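Local coordinates for protein putative phosphoglycolate phosphatase (Lactobacillus delbrueckii, PDB 2HI0) that probably hydrolyses the phosphate ester of phosphoglycolate, as a member of the haloacid dehalogenase-like hydrolases, at residues G126-V131 and L178-D183; V54-A59 and N91-V96; F217-K220 and V225-D228. All blocks are in the same frame, centred on the assembly; numbering follows the deposited sequence.

Going from the N terminus, the chain lays down strand 6-9 and then enters a run of helices, where contact 2 closes the first loop by packing helix 52-63 on helix 87-103. Contact 1 closes the next, joining strand 128-133 to the end of helix 169-178. Contact 3 shuts a short last loop between helix 215-220 and edge strand 226-227. The three loops follow one another in series, so none nests in or crosses another. Contacts 1 and 3 both reach the parallel sheet of the core, their centres about 23 Å apart; contact 2 sits across the chain's centre from each of them, among the helices of the probable cap.

Contact 1 (G126-V131 and L178-D183); sequences GVKLAV and LGVPRD
Lys128 reaches over from its strand to the end of helix 169-178, where Leu178 and Val180 receive it. Its CB leaves the backbone toward the other segment, and with CG anti to the carbonyl carbon (chi1 -65°) the chain sets off toward the helix end; CB and CG themselves only carry it there. CD is the first atom to touch, lying 4.0 Å from CG2 of Val180 and 4.2 Å from CB of Leu178. Lysine and valine run past each other in opposite directions, so the contact is alongside rather than end-on. CE then passes 3.7 Å from the carbonyl O of Leu178, and a bend at the last torsion brings NZ to that same oxygen. The NZ to Leu178 O hydrogen bond is 3.0 Å long, lies in the carbonyl plane and uses a lone pair, with a C=O...N angle of 138°. Leu178 closes its helix, and Gly179 leaves it with positive phi; the ammonium thus sits at the negative end of the helix dipole, which is likely to favour the charge. Deeper in, Leu178 turns CD1 onto CB of Ala130, 4.2 Å away, an apolar touch two residues further along the strand, on the same face as the lysine. Leu178 also packs on Ala6 of the neighbouring strand and on Asp153. Across the sheet, Leu129 points away from this contact and packs against Met119 and Leu122 of helix 115-124. The sheet thus has helices on both faces, and helix 169-178 belongs to the crossover from strand 154-158 to strand 185-189, passing over strands 128-133 and 6-9, as in the Rossmann-like core of haloacid dehalogenase-type hydrolases.

Contact 2 (V54-A59 and N91-V96); sequences VAVTRA and NRVLEV
Behind Val56, which meets Val93 and Leu94 of the other helix, the guanidinium of Arg58 carries CG1 of Val54 over one face, 3.6 Å above its plane and offset toward the rim. The nitrogens of that flat group donate to backbone carbonyls: NE to Leu71, NH1 to Phe47 and NH2 to Val72, three bonds that fix its rotation. The contact between the helices is wholly aliphatic. Val56 splits its two methyls between two partners. Val56 CG1, anti to the backbone N (chi1 172°), lies 3.8 Å from CG1 of Val93 and equally close to its CB; the two valines approach at a slant. CG2 takes the other partner, CD2 of Leu94, at 3.7 Å. Here the side chains slide past each other in opposite directions, Leu94 leaving its helix to one side and bringing its end back toward the valine. Helices 52-63 and 87-103 belong to the helical insert between strand 6-9 and the rest of the core, consistent with the cap of haloacid dehalogenase-type phosphatases. Replacing Val56 by an alanine would probably leave CG1 of Val93 and CD2 of Leu94 without their methyl partners and open a gap between the helices. Phe30 of helix 19-32 lies against both Val93 and Ala59, while Val52 and Val53 also pack on Leu94.

Contact 3 (F217-K220 and V225-D228); sequences FLQK and VIVD
Ile226 plants its CD1 methyl on helix 215-220 between Leu218 and Gln219, and this one atom makes the close part of the contact. It lies 3.7 Å from CG of Gln219 and 4.1 Å from CB of Leu218, so the strand residue touches those two carbons, not the branch or amide ends. The isoleucine gets there by running nearly straight out: CG1 stands anti to the carbonyl carbon (chi1 -57°), and chi2 of 170° extends CD1 toward the helix. Leu218 is the buried partner, its CB directed at the strand; beyond CB its branch turns away from the isoleucine methyl, and the side chain also touches Arg213 and Ala223. Gln219, though its CG comes nearest, lies on the solvent side. It crosses the isoleucine at about a right angle, and beyond CG the extended chain carries the amide away from the Ile226 methyl, which meets only its CG. The backbones stay well apart, with the CA atoms of Leu218 and Ile226 8.3 Å from each other. On the helix, Phe217 stacks on the ring of His221 and makes a cation-pi contact with Arg213. Strand 226-227 is the outermost on its side of the parallel sheet, and backbone hydrogen bonds of Val225 and Val227 to Ala207 join this edge to strand 204-208; helix 215-220 is the connection between those two strands in a beta-alpha-beta unit, and on Val227 sit Leu233 and Ala236 of helix 230-238.

Contact 1 (G126-V131 and L178-D183)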
loop_
_atom_site.group_PDB
_atom_site.type_symbol
_atom_site.label_atom_id
_atom_site.label_comp_id
_atom_site.label_asym_id
_atom_site.label_seq_id
_atom_site.Cartn_x
_atom_site.Cartn_y
_atom_site.Cartn_z
ATOM N N GLY A 126 -19.745 7.491 -12.618
ATOM C CA GLY A 126 -20.219 8.135 -11.398
ATOM C C GLY A 126 -19.703 7.537 -10.107
ATOM O O GLY A 126 -20.260 7.797 -9.063
ATOM N N VAL A 127 -18.638 6.757 -10.164
ATOM C CA VAL A 127 -18.054 6.129 -8.965
ATOM C C VAL A 127 -17.094 7.130 -8.352
ATOM O O VAL A 127 -16.246 7.715 -9.058
ATOM C CB VAL A 127 -17.289 4.802 -9.299
ATOM C CG1 VAL A 127 -16.706 4.161 -8.029
ATOM C CG2 VAL A 127 -18.205 3.822 -10.064
ATOM N N LYS A 128 -17.212 7.350 -7.038
ATOM C CA LYS A 128 -16.278 8.192 -6.305
ATOM C C LYS A 128 -14.985 7.421 -6.072
ATOM O O LYS A 128 -15.034 6.230 -5.782
ATOM C CB LYS A 128 -16.900 8.590 -4.965
ATOM C CG LYS A 128 -18.114 9.459 -5.063
ATOM C CD LYS A 128 -18.504 10.044 -3.733
ATOM C CE LYS A 128 -19.642 11.036 -3.867
ATOM N NZ LYS A 128 -19.438 12.123 -2.861
ATOM N N LEU A 129 -13.828 8.094 -6.180
ATOM C CA LEU A 129 -12.539 7.435 -6.124
ATOM C C LEU A 129 -11.691 8.037 -5.013
ATOM O O LEU A 129 -11.653 9.215 -4.805
ATOM C CB LEU A 129 -11.782 7.537 -7.436
ATOM C CG LEU A 129 -12.482 7.146 -8.750
ATOM C CD1 LEU A 129 -11.523 7.493 -9.946
ATOM C CD2 LEU A 129 -12.909 5.643 -8.746
ATOM N N ALA A 130 -11.008 7.175 -4.280
ATOM C CA ALA A 130 -10.120 7.570 -3.155
ATOM C C ALA A 130 -8.886 6.692 -3.097
ATOM O O ALA A 130 -8.860 5.591 -3.648
ATOM C CB ALA A 130 -10.885 7.526 -1.819
ATOM N N VAL A 131 -7.852 7.228 -2.455
ATOM C CA VAL A 131 -6.612 6.521 -2.124
ATOM C C VAL A 131 -6.440 6.571 -0.609
ATOM O O VAL A 131 -6.551 7.626 -0.007
ATOM C CB VAL A 131 -5.378 7.161 -2.757
ATOM C CG1 VAL A 131 -4.052 6.400 -2.298
ATOM C CG2 VAL A 131 -5.512 7.230 -4.240
ATOM N N LEU A 178 -16.436 11.024 1.696
ATOM C CA LEU A 178 -17.161 10.594 0.497
ATOM C C LEU A 178 -18.656 10.581 0.767
ATOM O O LEU A 178 -19.440 10.791 -0.143
ATOM C CB LEU A 178 -16.756 9.198 -0.009
ATOM C CG LEU A 178 -15.319 9.107 -0.516
ATOM C CD1 LEU A 178 -15.026 7.752 -1.203
ATOM C CD2 LEU A 178 -14.930 10.225 -1.439
ATOM N N GLY A 179 -19.070 10.288 1.993
ATOM C CA GLY A 179 -20.495 10.253 2.309
ATOM C C GLY A 179 -21.265 9.038 1.775
ATOM O O GLY A 179 -22.494 9.065 1.695
ATOM N N VAL A 180 -20.536 7.965 1.446
ATOM C CA VAL A 180 -21.117 6.742 0.881
ATOM C C VAL A 180 -21.219 5.681 1.971
ATOM O O VAL A 180 -20.282 5.507 2.765
ATOM C CB VAL A 180 -20.243 6.228 -0.326
ATOM C CG1 VAL A 180 -20.805 4.966 -0.885
ATOM C CG2 VAL A 180 -20.183 7.290 -1.373
ATOM N N PRO A 181 -22.372 4.972 2.045
ATOM C CA PRO A 181 -22.489 3.899 3.014
ATOM C C PRO A 181 -21.432 2.821 2.768
ATOM O O PRO A 181 -21.057 2.540 1.611
ATOM C CB PRO A 181 -23.910 3.351 2.775
ATOM C CG PRO A 181 -24.651 4.482 2.128
ATOM C CD PRO A 181 -23.610 5.164 1.271
ATOM N N ARG A 182 -20.930 2.241 3.846
ATOM C CA ARG A 182 -19.874 1.224 3.741
ATOM C C ARG A 182 -20.247 0.002 2.858
ATOM O O ARG A 182 -19.352 -0.637 2.227
ATOM C CB ARG A 182 -19.445 0.764 5.122
ATOM C CG ARG A 182 -18.757 1.855 5.903
ATOM C CD ARG A 182 -18.641 1.560 7.414
ATOM N NE ARG A 182 -18.118 2.751 8.112
ATOM C CZ ARG A 182 -16.829 2.973 8.306
ATOM N NH1 ARG A 182 -15.928 2.106 7.856
ATOM N NH2 ARG A 182 -16.423 4.076 8.908
ATOM N N ASP A 183 -21.531 -0.307 2.780
ATOM C CA ASP A 183 -21.973 -1.445 1.963
ATOM C C ASP A 183 -21.950 -1.120 0.449
ATOM O O ASP A 183 -22.140 -2.014 -0.379
ATOM C CB ASP A 183 -23.375 -1.904 2.417
ATOM C CG ASP A 183 -24.414 -0.809 2.275
ATOM O OD1 ASP A 183 -24.455 0.091 3.148
ATOM O OD2 ASP A 183 -25.183 -0.838 1.285
#

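Contact 2 (V54-A59 and N91-V96)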
loop_
_atom_site.group_PDB
_atom_site.type_symbol
_atom_site.label_atom_id
_atom_site.label_comp_id
_atom_site.label_asym_id
_atom_site.label_seq_id
_atom_site.Cartn_x
_atom_site.Cartn_y
_atom_site.Cartn_z
ATOM N N VAL A 54 7.355 -0.831 10.107
ATOM C CA VAL A 54 7.409 -2.296 9.906
ATOM C C VAL A 54 8.341 -2.674 8.752
ATOM O O VAL A 54 9.035 -3.663 8.834
ATOM C CB VAL A 54 5.979 -2.908 9.724
ATOM C CG1 VAL A 54 6.076 -4.345 9.270
ATOM C CG2 VAL A 54 5.134 -2.767 11.029
ATOM N N ALA A 55 8.344 -1.877 7.695
ATOM C CA ALA A 55 9.192 -2.143 6.521
ATOM C C ALA A 55 10.676 -2.131 6.922
ATOM O O ALA A 55 11.452 -3.046 6.553
ATOM C CB ALA A 55 8.923 -1.104 5.388
ATOM N N VAL A 56 11.103 -1.108 7.669
ATOM C CA VAL A 56 12.527 -1.027 8.092
ATOM C C VAL A 56 12.839 -2.113 9.148
ATOM O O VAL A 56 13.919 -2.725 9.127
ATOM C CB VAL A 56 12.913 0.377 8.521
ATOM C CG1 VAL A 56 14.312 0.429 9.136
ATOM C CG2 VAL A 56 12.833 1.299 7.317
ATOM N N THR A 57 11.876 -2.414 9.997
ATOM C CA THR A 57 12.076 -3.487 10.991
ATOM C C THR A 57 12.318 -4.834 10.261
ATOM O O THR A 57 13.218 -5.603 10.582
ATOM C CB THR A 57 10.840 -3.610 11.931
ATOM O OG1 THR A 57 10.570 -2.349 12.556
ATOM C CG2 THR A 57 11.036 -4.702 13.029
ATOM N N ARG A 58 11.458 -5.131 9.276
ATOM C CA ARG A 58 11.613 -6.298 8.404
ATOM C C ARG A 58 12.968 -6.310 7.690
ATOM O O ARG A 58 13.655 -7.371 7.634
ATOM C CB ARG A 58 10.456 -6.334 7.429
ATOM C CG ARG A 58 9.124 -6.879 7.995
ATOM C CD ARG A 58 8.052 -6.735 6.896
ATOM N NE ARG A 58 6.794 -7.345 7.292
ATOM C CZ ARG A 58 5.634 -7.092 6.706
ATOM N NH1 ARG A 58 5.561 -6.148 5.765
ATOM N NH2 ARG A 58 4.555 -7.719 7.113
ATOM N N ALA A 59 13.347 -5.161 7.140
ATOM C CA ALA A 59 14.610 -5.087 6.366
ATOM C C ALA A 59 15.829 -5.325 7.250
ATOM O O ALA A 59 16.739 -6.048 6.856
ATOM C CB ALA A 59 14.767 -3.709 5.637
ATOM N N ASN A 91 14.350 3.892 13.805
ATOM C CA ASN A 91 14.107 5.337 13.783
ATOM C C ASN A 91 15.313 6.056 13.169
ATOM O O ASN A 91 15.159 7.049 12.459
ATOM C CB ASN A 91 13.766 5.885 15.161
ATOM C CG ASN A 91 12.441 5.388 15.669
ATOM O OD1 ASN A 91 11.606 4.950 14.891
ATOM N ND2 ASN A 91 12.239 5.458 16.987
ATOM N N ARG A 92 16.506 5.515 13.389
ATOM C CA ARG A 92 17.738 6.164 12.860
ATOM C C ARG A 92 17.773 5.989 11.342
ATOM O O ARG A 92 18.102 6.923 10.591
ATOM C CB ARG A 92 18.991 5.592 13.496
ATOM C CG ARG A 92 20.225 6.364 13.177
ATOM C CD ARG A 92 21.388 5.907 14.058
ATOM N NE ARG A 92 21.980 4.654 13.571
ATOM C CZ ARG A 92 22.930 4.561 12.635
ATOM N NH1 ARG A 92 23.424 5.623 12.041
ATOM N NH2 ARG A 92 23.394 3.375 12.295
ATOM N N VAL A 93 17.401 4.801 10.864
ATOM C CA VAL A 93 17.324 4.560 9.413
ATOM C C VAL A 93 16.194 5.417 8.788
ATOM O O VAL A 93 16.360 6.024 7.741
ATOM C CB VAL A 93 17.135 3.044 9.099
ATOM C CG1 VAL A 93 16.881 2.829 7.629
ATOM C CG2 VAL A 93 18.350 2.246 9.535
ATOM N N LEU A 94 15.036 5.464 9.461
ATOM C CA LEU A 94 13.884 6.233 8.929
ATOM C C LEU A 94 14.189 7.711 8.800
ATOM O O LEU A 94 13.638 8.425 7.937
ATOM C CB LEU A 94 12.658 6.019 9.801
ATOM C CG LEU A 94 11.946 4.674 9.626
ATOM C CD1 LEU A 94 10.818 4.543 10.638
ATOM C CD2 LEU A 94 11.376 4.585 8.231
ATOM N N GLU A 95 15.072 8.218 9.667
ATOM C CA GLU A 95 15.452 9.624 9.623
ATOM C C GLU A 95 16.045 10.007 8.243
ATOM O O GLU A 95 15.864 11.139 7.767
ATOM C CB GLU A 95 16.477 9.888 10.722
ATOM C CG GLU A 95 16.906 11.341 10.809
ATOM C CD GLU A 95 17.888 11.622 11.946
ATOM O OE1 GLU A 95 18.540 10.679 12.450
ATOM O OE2 GLU A 95 18.022 12.808 12.309
ATOM N N VAL A 96 16.750 9.069 7.632
ATOM C CA VAL A 96 17.282 9.218 6.281
ATOM C C VAL A 96 16.255 8.807 5.239
ATOM O O VAL A 96 16.014 9.523 4.289
ATOM C CB VAL A 96 18.581 8.375 6.091
ATOM C CG1 VAL A 96 19.147 8.525 4.649
ATOM C CG2 VAL A 96 19.608 8.748 7.215
#

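Contact 3 (F217-K220 and V225-D228)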
loop_
_atom_site.group_PDB
_atom_site.type_symbol
_atom_site.label_atom_id
_atom_site.label_comp_id
_atom_site.label_asym_id
_atom_site.label_seq_id
_atom_site.Cartn_x
_atom_site.Cartn_y
_atom_site.Cartn_z
ATOM N N PHE A 217 -0.376 -16.574 -2.011
ATOM C CA PHE A 217 -0.373 -15.820 -0.741
ATOM C C PHE A 217 -1.717 -15.146 -0.504
ATOM O O PHE A 217 -2.296 -15.252 0.566
ATOM C CB PHE A 217 0.757 -14.816 -0.741
ATOM C CG PHE A 217 0.877 -14.032 0.533
ATOM C CD1 PHE A 217 0.041 -12.966 0.769
ATOM C CD2 PHE A 217 1.812 -14.395 1.502
ATOM C CE1 PHE A 217 0.160 -12.236 1.933
ATOM C CE2 PHE A 217 1.937 -13.685 2.683
ATOM C CZ PHE A 217 1.087 -12.599 2.898
ATOM N N LEU A 218 -2.226 -14.440 -1.508
ATOM C CA LEU A 218 -3.482 -13.751 -1.326
ATOM C C LEU A 218 -4.624 -14.691 -1.001
ATOM O O LEU A 218 -5.490 -14.392 -0.180
ATOM C CB LEU A 218 -3.805 -12.895 -2.553
ATOM C CG LEU A 218 -2.864 -11.694 -2.768
ATOM C CD1 LEU A 218 -3.025 -11.106 -4.176
ATOM C CD2 LEU A 218 -3.099 -10.626 -1.727
ATOM N N GLN A 219 -4.665 -15.818 -1.692
ATOM C CA GLN A 219 -5.664 -16.839 -1.416
ATOM C C GLN A 219 -5.559 -17.372 0.011
ATOM O O GLN A 219 -6.567 -17.523 0.688
ATOM C CB GLN A 219 -5.566 -17.965 -2.432
ATOM C CG GLN A 219 -5.963 -17.504 -3.818
ATOM C CD GLN A 219 -5.858 -18.595 -4.869
ATOM O OE1 GLN A 219 -4.840 -19.259 -4.983
ATOM N NE2 GLN A 219 -6.898 -18.741 -5.662
ATOM N N LYS A 220 -4.340 -17.668 0.460
ATOM C CA LYS A 220 -4.091 -18.132 1.818
ATOM C C LYS A 220 -4.592 -17.132 2.851
ATOM O O LYS A 220 -5.050 -17.508 3.921
ATOM C CB LYS A 220 -2.584 -18.354 1.992
ATOM C CG LYS A 220 -2.149 -18.827 3.362
ATOM C CD LYS A 220 -0.662 -19.173 3.373
ATOM C CE LYS A 220 0.220 -17.966 2.978
ATOM N N VAL A 225 -12.018 -12.192 -4.446
ATOM C CA VAL A 225 -12.011 -11.751 -5.844
ATOM C C VAL A 225 -10.593 -11.267 -6.151
ATOM O O VAL A 225 -10.082 -10.363 -5.502
ATOM C CB VAL A 225 -13.007 -10.617 -6.099
ATOM C CG1 VAL A 225 -12.865 -10.139 -7.526
ATOM C CG2 VAL A 225 -14.448 -11.103 -5.835
ATOM N N ILE A 226 -9.942 -11.923 -7.114
ATOM C CA ILE A 226 -8.581 -11.551 -7.497
ATOM C C ILE A 226 -8.592 -11.293 -8.989
ATOM O O ILE A 226 -9.037 -12.148 -9.761
ATOM C CB ILE A 226 -7.500 -12.617 -7.128
ATOM C CG1 ILE A 226 -7.512 -12.941 -5.625
ATOM C CG2 ILE A 226 -6.093 -12.125 -7.515
ATOM C CD1 ILE A 226 -6.634 -14.166 -5.259
ATOM N N VAL A 227 -8.133 -10.121 -9.405
ATOM C CA VAL A 227 -8.172 -9.739 -10.817
ATOM C C VAL A 227 -6.739 -9.566 -11.307
ATOM O O VAL A 227 -5.842 -9.245 -10.519
ATOM C CB VAL A 227 -9.026 -8.449 -11.008
ATOM C CG1 VAL A 227 -10.493 -8.649 -10.585
ATOM C CG2 VAL A 227 -8.431 -7.261 -10.237
ATOM N N ASP A 228 -6.524 -9.729 -12.613
ATOM C CA ASP A 228 -5.159 -9.563 -13.156
ATOM C C ASP A 228 -5.002 -8.554 -14.301
ATOM O O ASP A 228 -3.922 -8.410 -14.854
ATOM C CB ASP A 228 -4.550 -10.922 -13.535
ATOM C CG ASP A 228 -5.282 -11.616 -14.636
ATOM O OD1 ASP A 228 -6.235 -11.048 -15.212
ATOM O OD2 ASP A 228 -4.872 -12.767 -14.922
#